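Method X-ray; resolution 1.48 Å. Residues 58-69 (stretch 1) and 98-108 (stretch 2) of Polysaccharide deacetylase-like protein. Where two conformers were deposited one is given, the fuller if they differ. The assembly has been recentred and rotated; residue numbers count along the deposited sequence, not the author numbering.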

# COMPACT_ATOMS: atom_id res chain seq x y z
N SER A 58 -1.77 -3.73 -18.12
CA SER A 58 -0.76 -3.58 -19.15
C SER A 58 0.63 -4.01 -18.68
O SER A 58 0.96 -3.89 -17.50
N THR A 59 1.43 -4.52 -19.61
CA THR A 59 2.81 -4.88 -19.31
C THR A 59 3.77 -4.15 -20.24
O THR A 59 4.98 -4.19 -20.04
N ASN A 60 3.23 -3.50 -21.26
CA ASN A 60 4.05 -2.76 -22.21
C ASN A 60 3.31 -1.61 -22.88
O ASN A 60 2.09 -1.46 -22.75
N THR A 61 4.07 -0.79 -23.60
CA THR A 61 3.51 0.33 -24.36
C THR A 61 4.59 0.85 -25.30
O THR A 61 5.65 0.25 -25.43
N THR A 62 4.30 1.96 -25.97
CA THR A 62 5.30 2.62 -26.79
C THR A 62 5.39 4.09 -26.40
O THR A 62 4.38 4.78 -26.29
N ILE A 63 6.62 4.55 -26.17
CA ILE A 63 6.87 5.94 -25.79
C ILE A 63 7.17 6.78 -27.03
O ILE A 63 7.83 6.31 -27.96
N HIS A 64 6.66 8.01 -27.06
CA HIS A 64 6.94 8.92 -28.16
C HIS A 64 7.32 10.29 -27.62
O HIS A 64 7.03 10.61 -26.47
N MET A 65 7.96 11.09 -28.47
CA MET A 65 8.18 12.49 -28.14
C MET A 65 7.55 13.40 -29.18
O MET A 65 7.63 13.14 -30.38
N THR A 66 6.93 14.47 -28.71
CA THR A 66 6.40 15.49 -29.60
C THR A 66 6.88 16.87 -29.15
O THR A 66 7.57 16.99 -28.13
N ASP A 67 6.54 17.89 -29.93
CA ASP A 67 6.82 19.28 -29.57
C ASP A 67 8.30 19.59 -29.39
O ASP A 67 8.66 20.52 -28.67
N ILE A 68 9.17 18.82 -30.04
CA ILE A 68 10.60 19.10 -29.99
C ILE A 68 10.91 20.31 -30.86
O ILE A 68 10.42 20.41 -31.98
N LYS A 69 11.72 21.22 -30.33
CA LYS A 69 12.07 22.42 -31.08
C LYS A 69 13.40 22.30 -31.82
O LYS A 69 13.51 22.72 -32.95
N GLU A 98 11.18 9.76 -37.86
CA GLU A 98 9.93 9.86 -38.61
C GLU A 98 8.74 9.28 -37.86
O GLU A 98 7.59 9.44 -38.27
N LYS A 99 9.02 8.61 -36.74
CA LYS A 99 7.97 8.05 -35.90
C LYS A 99 8.00 8.65 -34.50
O LYS A 99 7.76 7.96 -33.51
N GLN A 100 8.29 9.95 -34.42
CA GLN A 100 8.31 10.68 -33.16
C GLN A 100 9.21 10.04 -32.10
O GLN A 100 8.87 9.99 -30.92
N PHE A 101 10.36 9.54 -32.56
CA PHE A 101 11.35 8.90 -31.70
C PHE A 101 10.73 7.81 -30.83
O PHE A 101 10.98 7.71 -29.63
N SER A 102 9.93 6.99 -31.50
CA SER A 102 9.22 5.89 -30.87
C SER A 102 10.18 4.96 -30.13
O SER A 102 11.25 4.64 -30.63
N LEU A 103 9.77 4.54 -28.93
CA LEU A 103 10.55 3.59 -28.14
C LEU A 103 9.61 2.58 -27.52
O LEU A 103 8.77 2.93 -26.68
N PRO A 104 9.73 1.31 -27.92
CA PRO A 104 8.97 0.24 -27.27
C PRO A 104 9.41 0.12 -25.82
O PRO A 104 10.61 0.12 -25.53
N PHE A 105 8.45 0.02 -24.92
CA PHE A 105 8.75 -0.16 -23.51
C PHE A 105 8.04 -1.40 -23.01
O PHE A 105 6.84 -1.54 -23.21
N ASP A 106 8.77 -2.28 -22.35
CA ASP A 106 8.18 -3.49 -21.79
C ASP A 106 8.74 -3.75 -20.41
O ASP A 106 9.95 -3.66 -20.20
N THR A 107 7.88 -4.09 -19.46
CA THR A 107 8.36 -4.39 -18.11
C THR A 107 9.32 -5.59 -18.11
O THR A 107 10.11 -5.75 -17.18
N LYS A 108 9.26 -6.40 -19.16
CA LYS A 108 10.21 -7.50 -19.35
C LYS A 108 11.65 -6.98 -19.40
O LYS A 108 12.59 -7.70 -19.06

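Strand 60-66 runs antiparallel to strand 103-106, and side chains leave the paired backbones alternately to two faces. T61, I63, L103 and F105 share one face. N60, T62, P104 and D106 share the other.

The backbone frame sets the spacing. T61 and F105 exchange two hydrogen bonds, as do I63 and L103. These pairs hold their side chains abreast.

I63 is the main bump on the apolar face. It is buried, with chi1 m and chi2 t, which sends CD1 along the face toward F105, about halfway across to the other strand. I63 CD1 sits in the corner formed by two side chains, 4.3 Å from L103 CD2 and 4.0 Å from F105 CB. L103 adopts t, p. F105 has chi1 t. The end of F105 leads away from stretch 1, yet the near part of its ring still meets I63: F105 CD2, like CB, is 4.0 Å from I63 CD1. T61, also t, adds its methyl here: T61 CG2 is 4.2 Å from F105 CB. The T61 hydroxyl is hydrogen-bonded elsewhere in the structure.

The other face is more polar and more open. N60 (chi1 p) reaches D106 (chi1 t), whose end comes nearer to stretch 1 than its CA-to-CB bond suggests. N60 ND2 donates to D106 OD2 at 3.0 Å. The other carboxylate oxygen turns back to its own stretch, where D106 OD1 accepts from K108 N at 2.9 Å. T62 is m, and its methyl CG2 comes within 3.1 Å of S102 OG, a tight contact. P104 lies beside T62 but touches it little, with T62 CG2 4.3 Å from P104 N.

Beyond the strand pairing, stretch 2 turns through Q100 and F101, both with positive phi. The turn brings Q100 O to M65 N, a hydrogen bond of 2.8 Å. H64 (chi1 m) lays its ring beside this turn. H64 ND1 is 3.7 Å from S102 CB, and K99 O lies at the ring edge, 3.7 Å from H64 ND1. That nitrogen is buried by the contact and has no polar partner in the model.

Q100 points toward stretch 1, extended as m, t. Its amide end spans H64 and T66: Q100 OE1 is 4.1 Å from H64 CB, and Q100 NE2 is 3.4 Å from T66 CG2. M65 starts sideways, but its end leads away.

I68 closes the far end. With its m, t rotamer, I68 CD1 lies 3.9 Å from F101 CD2. At the opposite end, T107 N donates to T59 O at 3.0 Å.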

# COMPACT_ATOMS: atom_id res chain seq x y z
CB SER A 58 -0.69 -2.13 -19.65
OG SER A 58 -1.91 -1.73 -20.24
CB THR A 59 3.06 -6.39 -19.47
OG1 THR A 59 2.80 -6.77 -20.82
CG2 THR A 59 2.15 -7.17 -18.53
CB ASN A 60 4.67 -3.70 -23.25
CG ASN A 60 3.64 -4.49 -24.03
OD1 ASN A 60 2.62 -3.95 -24.47
ND2 ASN A 60 3.90 -5.78 -24.22
CB THR A 61 3.04 1.47 -23.44
OG1 THR A 61 2.40 2.48 -24.22
CG2 THR A 61 4.22 2.09 -22.69
CB THR A 62 4.96 2.52 -28.29
OG1 THR A 62 4.85 1.13 -28.66
CG2 THR A 62 6.03 3.18 -29.14
CB ILE A 63 8.05 6.02 -24.80
CG1 ILE A 63 7.71 5.25 -23.52
CG2 ILE A 63 8.41 7.47 -24.48
CD1 ILE A 63 8.91 4.99 -22.62
CB HIS A 64 5.70 9.09 -29.04
CG HIS A 64 5.13 7.80 -29.54
ND1 HIS A 64 5.58 7.17 -30.68
CD2 HIS A 64 4.13 7.02 -29.06
CE1 HIS A 64 4.89 6.07 -30.88
NE2 HIS A 64 4.00 5.95 -29.91
CB MET A 65 9.67 12.81 -28.02
CG MET A 65 9.92 14.25 -27.62
SD MET A 65 10.36 14.43 -25.88
CE MET A 65 11.40 13.00 -25.77
CB THR A 66 4.86 15.47 -29.64
OG1 THR A 66 4.35 15.50 -28.30
CG2 THR A 66 4.37 14.21 -30.33
CB ASP A 67 6.04 19.67 -28.31
CG ASP A 67 4.55 19.40 -28.43
OD1 ASP A 67 4.01 19.49 -29.55
OD2 ASP A 67 3.92 19.10 -27.40
CB ILE A 68 11.45 17.92 -30.50
CG1 ILE A 68 11.16 16.66 -29.69
CG2 ILE A 68 12.94 18.26 -30.39
CD1 ILE A 68 12.03 15.49 -30.09
CB LYS A 69 12.05 23.65 -30.17
CG LYS A 69 10.66 23.94 -29.63
CD LYS A 69 9.63 23.94 -30.76
CE LYS A 69 8.23 23.67 -30.24
NZ LYS A 69 7.22 23.66 -31.35
CB GLU A 98 10.07 9.20 -39.99
CG GLU A 98 11.24 9.74 -40.79
CD GLU A 98 11.19 11.25 -40.94
OE1 GLU A 98 10.08 11.79 -41.17
OE2 GLU A 98 12.25 11.90 -40.80
CB LYS A 99 8.11 6.53 -35.81
CG LYS A 99 8.06 5.81 -37.15
CD LYS A 99 8.10 4.30 -36.95
CE LYS A 99 8.05 3.56 -38.27
NZ LYS A 99 8.00 2.08 -38.07
CB GLN A 100 6.88 10.87 -32.62
CG GLN A 100 6.01 11.73 -33.52
CD GLN A 100 4.56 11.79 -33.07
OE1 GLN A 100 4.07 10.89 -32.40
NE2 GLN A 100 3.88 12.86 -33.45
CB PHE A 101 12.12 9.94 -30.89
CG PHE A 101 12.94 10.85 -31.76
CD1 PHE A 101 14.13 10.41 -32.31
CD2 PHE A 101 12.50 12.13 -32.07
CE1 PHE A 101 14.88 11.23 -33.12
CE2 PHE A 101 13.24 12.95 -32.88
CZ PHE A 101 14.44 12.51 -33.41
CB SER A 102 8.44 5.11 -31.93
OG SER A 102 8.03 3.84 -31.46
CB LEU A 103 11.33 4.31 -27.04
CG LEU A 103 12.27 3.40 -26.24
CD1 LEU A 103 13.63 3.28 -26.94
CD2 LEU A 103 12.42 3.88 -24.80
CB PRO A 104 9.37 -1.01 -28.06
CG PRO A 104 9.85 -0.50 -29.37
CD PRO A 104 10.51 0.81 -29.07
CB PHE A 105 8.29 1.05 -22.70
CG PHE A 105 8.64 0.96 -21.24
CD1 PHE A 105 7.82 0.27 -20.35
CD2 PHE A 105 9.79 1.54 -20.75
CE1 PHE A 105 8.15 0.17 -19.01
CE2 PHE A 105 10.12 1.45 -19.41
CZ PHE A 105 9.30 0.77 -18.55
CB ASP A 106 8.46 -4.68 -22.71
CG ASP A 106 7.48 -5.82 -22.50
OD1 ASP A 106 7.43 -6.36 -21.38
OD2 ASP A 106 6.78 -6.19 -23.47
CB THR A 107 7.20 -4.62 -17.12
OG1 THR A 107 6.33 -5.65 -17.62
CG2 THR A 107 6.40 -3.34 -16.93
CB LYS A 108 9.88 -8.26 -20.63
CG LYS A 108 10.78 -9.45 -20.93
CD LYS A 108 10.42 -10.10 -22.25
CE LYS A 108 11.42 -11.19 -22.63
NZ LYS A 108 11.45 -12.31 -21.64